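Rik1-associated factor 1 (Schizosaccharomyces pombe, PDB 4O9D) is a component of the Clr4 methyltransferase complex, which contributes to the establishment of heterochromatin by methylating histone H3, and supplies a WD-repeat propeller domain. Local coordinates at residues S16-K21 against G348-T353; I339-W344 against S392-C397. All blocks are in the same frame, centred on the assembly; numbering follows the deposited sequence.

Both interactions lie at one seam of the propeller, where the blade of strands 341-344, 351-354, 359-363 and 371-377 meets the blade that closes the ring. That closing blade takes strands 382-387, 393-398 and 403-407 from near the C-terminus and strand 21-26 from near the N-terminus. The segments alternate along the chain: 16-21, 339-344, 348-353, 392-397. The centres of the two interactions are about 10 Å apart, with interaction 1 about 19 Å from the chain's centre and interaction 2 about 11 Å. Strands 341-344 and 351-354 are sheet neighbours, and Val352 N probably donates to Gln343 O at 2.8 Å. The seam is therefore packed at two depths, beside the ring-closing pairing of strands 21-26 and 403-407.

Interaction 1. Residues S16-K21 against G348-T353; sequences SVFFLK and GNLFVT
The CD1 methyl of Leu350 reaches the far end of the Phe18 ring and one branch of Val17. It stands 3.6 Å from Phe18 CZ and 3.9 Å from Val17 CG1, and it approaches the ring obliquely. Both pairs of side chains cross at about a right angle, and the closest atoms are the single methyl CD1 on one side and CZ and CG1 on the other. Val17 CG1 also lies 4.2 Å above one face of its neighbour's ring, displaced toward the rim, so valine and phenylalanine form a joint apolar surface for the leucine. The Phe18 CG lies anti to the carbonyl carbon (chi1 -58°), and from there the ring extends to Leu350.

No hydrogen bond links the two segments. The turn at 16-19 is instead pinned from within by Phe19 N to Ser16 O at 2.7 Å, while Lys21 NZ folds back to Phe18 O at 3.3 Å. The side-chain amide of Gln345 also grips the turn, accepting from Val17 N and bonding Ser16 OG. Around the apolar group, Val17 packs on Phe375 and Phe387, Phe18 on Ile372, and Leu350 on Val362. The residues leading into strand 21-26 are thus packed against the preceding blade, an arrangement belonging to the Velcro closure of a WD-type beta-propeller, in which an N-terminal strand completes the blade built from C-terminal strands.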
loop_
_atom_site.group_PDB
_atom_site.type_symbol
_atom_site.label_atom_id
_atom_site.label_comp_id
_atom_site.label_asym_id
_atom_site.label_seq_id
_atom_site.Cartn_x
_atom_site.Cartn_y
_atom_site.Cartn_z
ATOM N N SER A 16 12.735 -12.668 -12.104
ATOM C CA SER A 16 13.814 -12.042 -11.353
ATOM C C SER A 16 13.894 -12.555 -9.919
ATOM O O SER A 16 14.963 -12.520 -9.312
ATOM C CB SER A 16 13.648 -10.511 -11.352
ATOM O OG SER A 16 12.888 -10.047 -10.237
ATOM N N VAL A 17 12.784 -13.052 -9.380
ATOM C CA VAL A 17 12.757 -13.393 -7.965
ATOM C C VAL A 17 13.763 -14.495 -7.607
ATOM O O VAL A 17 14.288 -14.518 -6.494
ATOM C CB VAL A 17 11.343 -13.758 -7.495
ATOM C CG1 VAL A 17 10.936 -15.125 -8.009
ATOM C CG2 VAL A 17 11.258 -13.672 -5.973
ATOM N N PHE A 18 14.066 -15.390 -8.544
ATOM C CA PHE A 18 15.089 -16.400 -8.272
ATOM C C PHE A 18 16.485 -15.763 -8.191
ATOM O O PHE A 18 17.391 -16.297 -7.535
ATOM C CB PHE A 18 15.079 -17.487 -9.350
ATOM C CG PHE A 18 13.762 -18.193 -9.488
ATOM C CD1 PHE A 18 13.135 -18.737 -8.380
ATOM C CD2 PHE A 18 13.149 -18.309 -10.729
ATOM C CE1 PHE A 18 11.917 -19.392 -8.503
ATOM C CE2 PHE A 18 11.929 -18.966 -10.866
ATOM C CZ PHE A 18 11.317 -19.517 -9.750
ATOM N N PHE A 19 16.653 -14.620 -8.849
ATOM C CA PHE A 19 17.975 -13.998 -8.976
ATOM C C PHE A 19 18.247 -12.940 -7.922
ATOM O O PHE A 19 19.365 -12.454 -7.811
ATOM C CB PHE A 19 18.141 -13.398 -10.368
ATOM C CG PHE A 19 18.038 -14.415 -11.460
ATOM C CD1 PHE A 19 18.910 -15.498 -11.487
ATOM C CD2 PHE A 19 17.064 -14.317 -12.442
ATOM C CE1 PHE A 19 18.822 -16.458 -12.472
ATOM C CE2 PHE A 19 16.971 -15.283 -13.444
ATOM C CZ PHE A 19 17.852 -16.351 -13.453
ATOM N N LEU A 20 17.219 -12.587 -7.155
ATOM C CA LEU A 20 17.363 -11.638 -6.062
ATOM C C LEU A 20 18.166 -12.282 -4.930
ATOM O O LEU A 20 17.838 -13.372 -4.448
ATOM C CB LEU A 20 15.977 -11.173 -5.574
ATOM C CG LEU A 20 15.205 -10.258 -6.558
ATOM C CD1 LEU A 20 13.743 -10.030 -6.152
ATOM C CD2 LEU A 20 15.909 -8.923 -6.700
ATOM N N LYS A 21 19.238 -11.620 -4.512
ATOM C CA LYS A 21 20.029 -12.132 -3.396
ATOM C C LYS A 21 20.026 -11.121 -2.251
ATOM O O LYS A 21 19.853 -9.932 -2.472
ATOM C CB LYS A 21 21.459 -12.427 -3.848
ATOM C CG LYS A 21 21.566 -13.492 -4.942
ATOM C CD LYS A 21 20.977 -14.842 -4.500
ATOM C CE LYS A 21 20.982 -15.869 -5.634
ATOM N NZ LYS A 21 19.895 -16.904 -5.497
ATOM N N GLY A 348 6.785 -10.467 -14.695
ATOM C CA GLY A 348 6.752 -11.921 -14.697
ATOM C C GLY A 348 5.360 -12.501 -14.470
ATOM O O GLY A 348 4.353 -11.798 -14.605
ATOM N N ASN A 349 5.306 -13.785 -14.125
ATOM C CA ASN A 349 4.039 -14.458 -13.842
ATOM C C ASN A 349 3.970 -15.162 -12.483
ATOM O O ASN A 349 2.967 -15.780 -12.146
ATOM C CB ASN A 349 3.703 -15.424 -14.976
ATOM C CG ASN A 349 3.320 -14.700 -16.251
ATOM O OD1 ASN A 349 2.414 -13.850 -16.257
ATOM N ND2 ASN A 349 4.022 -15.005 -17.332
ATOM N N LEU A 350 5.006 -15.032 -11.675
ATOM C CA LEU A 350 4.975 -15.642 -10.349
ATOM C C LEU A 350 4.262 -14.750 -9.319
ATOM O O LEU A 350 4.317 -13.517 -9.397
ATOM C CB LEU A 350 6.392 -15.936 -9.865
ATOM C CG LEU A 350 7.102 -17.046 -10.640
ATOM C CD1 LEU A 350 8.495 -17.274 -10.118
ATOM C CD2 LEU A 350 6.296 -18.339 -10.587
ATOM N N PHE A 351 3.611 -15.389 -8.354
ATOM C CA PHE A 351 2.906 -14.692 -7.284
ATOM C C PHE A 351 3.716 -14.902 -6.004
ATOM O O PHE A 351 4.299 -15.974 -5.790
ATOM C CB PHE A 351 1.482 -15.261 -7.155
ATOM C CG PHE A 351 0.614 -14.570 -6.115
ATOM C CD1 PHE A 351 0.349 -13.202 -6.191
ATOM C CD2 PHE A 351 0.013 -15.307 -5.102
ATOM C CE1 PHE A 351 -0.458 -12.588 -5.246
ATOM C CE2 PHE A 351 -0.825 -14.710 -4.165
ATOM C CZ PHE A 351 -1.060 -13.332 -4.235
ATOM N N VAL A 352 3.786 -13.866 -5.184
ATOM C CA VAL A 352 4.574 -13.895 -3.976
ATOM C C VAL A 352 3.797 -13.385 -2.762
ATOM O O VAL A 352 3.280 -12.248 -2.750
ATOM C CB VAL A 352 5.862 -13.037 -4.129
ATOM C CG1 VAL A 352 6.713 -13.147 -2.886
ATOM C CG2 VAL A 352 6.636 -13.457 -5.362
ATOM N N THR A 353 3.777 -14.196 -1.711
ATOM C CA THR A 353 3.017 -13.874 -0.528
ATOM C C THR A 353 3.861 -14.044 0.731
ATOM O O THR A 353 4.757 -14.889 0.788
ATOM C CB THR A 353 1.713 -14.722 -0.434
ATOM O OG1 THR A 353 2.023 -16.110 -0.248
ATOM C CG2 THR A 353 0.882 -14.567 -1.683
#

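Interaction 2. Residues I339-W344 against S392-C397; sequences INMAQW and SKLTVC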
loop_
_atom_site.group_PDB
_atom_site.type_symbol
_atom_site.label_atom_id
_atom_site.label_comp_id
_atom_site.label_asym_id
_atom_site.label_seq_id
_atom_site.Cartn_x
_atom_site.Cartn_y
_atom_site.Cartn_z
ATOM N N ILE A 339 -1.822 -12.775 6.193
ATOM C CA ILE A 339 -1.039 -12.386 5.026
ATOM C C ILE A 339 -0.900 -10.850 4.885
ATOM O O ILE A 339 -1.898 -10.165 4.628
ATOM C CB ILE A 339 -1.671 -12.938 3.721
ATOM C CG1 ILE A 339 -1.910 -14.468 3.786
ATOM C CG2 ILE A 339 -0.810 -12.559 2.525
ATOM C CD1 ILE A 339 -0.666 -15.307 3.922
ATOM N N ASN A 340 0.325 -10.322 5.005
ATOM C CA ASN A 340 0.573 -8.878 4.867
ATOM C C ASN A 340 1.375 -8.475 3.626
ATOM O O ASN A 340 1.698 -7.293 3.422
ATOM C CB ASN A 340 1.308 -8.344 6.085
ATOM C CG ASN A 340 0.386 -8.048 7.240
ATOM O OD1 ASN A 340 -0.775 -7.675 7.046
ATOM N ND2 ASN A 340 0.899 -8.226 8.468
ATOM N N MET A 341 1.747 -9.458 2.832
ATOM C CA MET A 341 2.433 -9.214 1.581
ATOM C C MET A 341 1.810 -10.069 0.484
ATOM O O MET A 341 1.681 -11.278 0.648
ATOM C CB MET A 341 3.916 -9.592 1.710
ATOM C CG MET A 341 4.602 -9.734 0.361
ATOM S SD MET A 341 6.309 -10.294 0.491
ATOM C CE MET A 341 6.831 -9.980 -1.176
ATOM N N ALA A 342 1.421 -9.454 -0.630
ATOM C CA ALA A 342 0.844 -10.209 -1.732
ATOM C C ALA A 342 1.041 -9.441 -3.035
ATOM O O ALA A 342 0.375 -8.440 -3.259
ATOM C CB ALA A 342 -0.649 -10.474 -1.482
ATOM N N GLN A 343 1.961 -9.910 -3.879
ATOM C CA GLN A 343 2.305 -9.187 -5.108
ATOM C C GLN A 343 2.720 -10.134 -6.205
ATOM O O GLN A 343 3.392 -11.151 -5.955
ATOM C CB GLN A 343 3.478 -8.209 -4.865
ATOM C CG GLN A 343 3.124 -6.970 -4.047
ATOM C CD GLN A 343 4.169 -5.863 -4.163
ATOM O OE1 GLN A 343 5.249 -6.057 -4.728
ATOM N NE2 GLN A 343 3.842 -4.684 -3.627
ATOM N N TRP A 344 2.363 -9.768 -7.424
ATOM C CA TRP A 344 2.900 -10.413 -8.605
ATOM C C TRP A 344 4.247 -9.819 -8.978
ATOM O O TRP A 344 4.453 -8.598 -8.966
ATOM C CB TRP A 344 1.914 -10.304 -9.764
ATOM C CG TRP A 344 0.618 -11.016 -9.423
ATOM C CD1 TRP A 344 -0.430 -10.512 -8.702
ATOM C CD2 TRP A 344 0.259 -12.359 -9.769
ATOM N NE1 TRP A 344 -1.433 -11.458 -8.594
ATOM C CE2 TRP A 344 -1.026 -12.602 -9.231
ATOM C CE3 TRP A 344 0.905 -13.388 -10.475
ATOM C CZ2 TRP A 344 -1.673 -13.817 -9.384
ATOM C CZ3 TRP A 344 0.247 -14.589 -10.640
ATOM C CH2 TRP A 344 -1.017 -14.805 -10.092
ATOM N N SER A 392 13.997 -5.184 -9.784
ATOM C CA SER A 392 15.398 -5.303 -9.364
ATOM C C SER A 392 15.551 -5.295 -7.850
ATOM O O SER A 392 16.633 -5.586 -7.325
ATOM C CB SER A 392 16.260 -4.181 -9.973
ATOM O OG SER A 392 16.066 -2.927 -9.316
ATOM N N LYS A 393 14.480 -4.958 -7.146
ATOM C CA LYS A 393 14.530 -4.902 -5.692
ATOM C C LYS A 393 13.322 -5.609 -5.100
ATOM O O LYS A 393 12.222 -5.534 -5.659
ATOM C CB LYS A 393 14.543 -3.448 -5.220
ATOM C CG LYS A 393 15.726 -2.627 -5.745
ATOM C CD LYS A 393 17.050 -3.168 -5.204
ATOM C CE LYS A 393 18.266 -2.472 -5.823
ATOM N NZ LYS A 393 18.367 -2.689 -7.305
ATOM N N LEU A 394 13.534 -6.302 -3.981
ATOM C CA LEU A 394 12.436 -6.769 -3.142
ATOM C C LEU A 394 12.757 -6.421 -1.672
ATOM O O LEU A 394 13.876 -6.633 -1.197
ATOM C CB LEU A 394 12.214 -8.279 -3.336
ATOM C CG LEU A 394 11.202 -8.918 -2.383
ATOM C CD1 LEU A 394 9.773 -8.364 -2.614
ATOM C CD2 LEU A 394 11.214 -10.464 -2.514
ATOM N N THR A 395 11.794 -5.837 -0.971
ATOM C CA THR A 395 12.008 -5.415 0.395
ATOM C C THR A 395 10.958 -6.128 1.228
ATOM O O THR A 395 9.778 -6.094 0.887
ATOM C CB THR A 395 11.869 -3.844 0.540
ATOM O OG1 THR A 395 12.835 -3.182 -0.285
ATOM C CG2 THR A 395 12.113 -3.437 1.966
ATOM N N VAL A 396 11.384 -6.780 2.310
ATOM C CA VAL A 396 10.486 -7.521 3.165
ATOM C C VAL A 396 10.725 -7.123 4.617
ATOM O O VAL A 396 11.863 -7.015 5.044
ATOM C CB VAL A 396 10.713 -9.048 2.973
ATOM C CG1 VAL A 396 9.791 -9.859 3.856
ATOM C CG2 VAL A 396 10.511 -9.400 1.505
ATOM N N CYS A 397 9.648 -6.883 5.366
ATOM C CA CYS A 397 9.751 -6.400 6.756
ATOM C C CYS A 397 8.979 -7.305 7.712
ATOM O O CYS A 397 8.001 -7.941 7.313
ATOM C CB CYS A 397 9.168 -5.000 6.875
ATOM S SG CYS A 397 9.554 -3.862 5.531
#
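Met341 leaves its strand with CG anti to the backbone N (chi1 164°) and stays extended to its end, carrying its terminal methyl across to Leu394 of the facing segment. Leu394 also has CG anti to its backbone N (chi1 173°), and chi2 of 65° turns CD1 toward the methionine although the CB bond does not aim across the gap. This is the inter-blade packing of a beta-propeller: strand 341-344, in the third annotated WD repeat, is the innermost of its blade, and strand 393-398, in the fourth, is second from the inside in the next blade.

The backbones remain well separated, with 8.4 Å from Met341 CA to Val396 CA, and no hydrogen bond joins the two segments. The contact is carried by apolar side chains, all buried. Met341 CE meets Leu394 CD1 at 3.7 Å, the two side chains running obliquely to each other. The same surface is continued by strand 382-387 of the closing blade, where Leu394 packs on Phe387 and Val396 on Ile382.

Polar links between the blades flank the methionine in sequence. Asn340 ND2 donates to Ile382 O, and Gln343 OE1 accepts from Phe387 N, so amides before and after Met341 bind the main chain of the adjoining blade. A classic beta bulge, in which Gly354 is opposed by both Asn340 and Met341, interrupts the regular pairing at the start of the innermost strand. On the facing segment, Lys393 NZ bonds Ser392 OG at 3.1 Å and makes a cation-pi contact with Phe67. Within the apolar layer, the sulfur adds a looser touch beside the methyl contact: Met341 SD lies 4.4 Å from Val396 CG2.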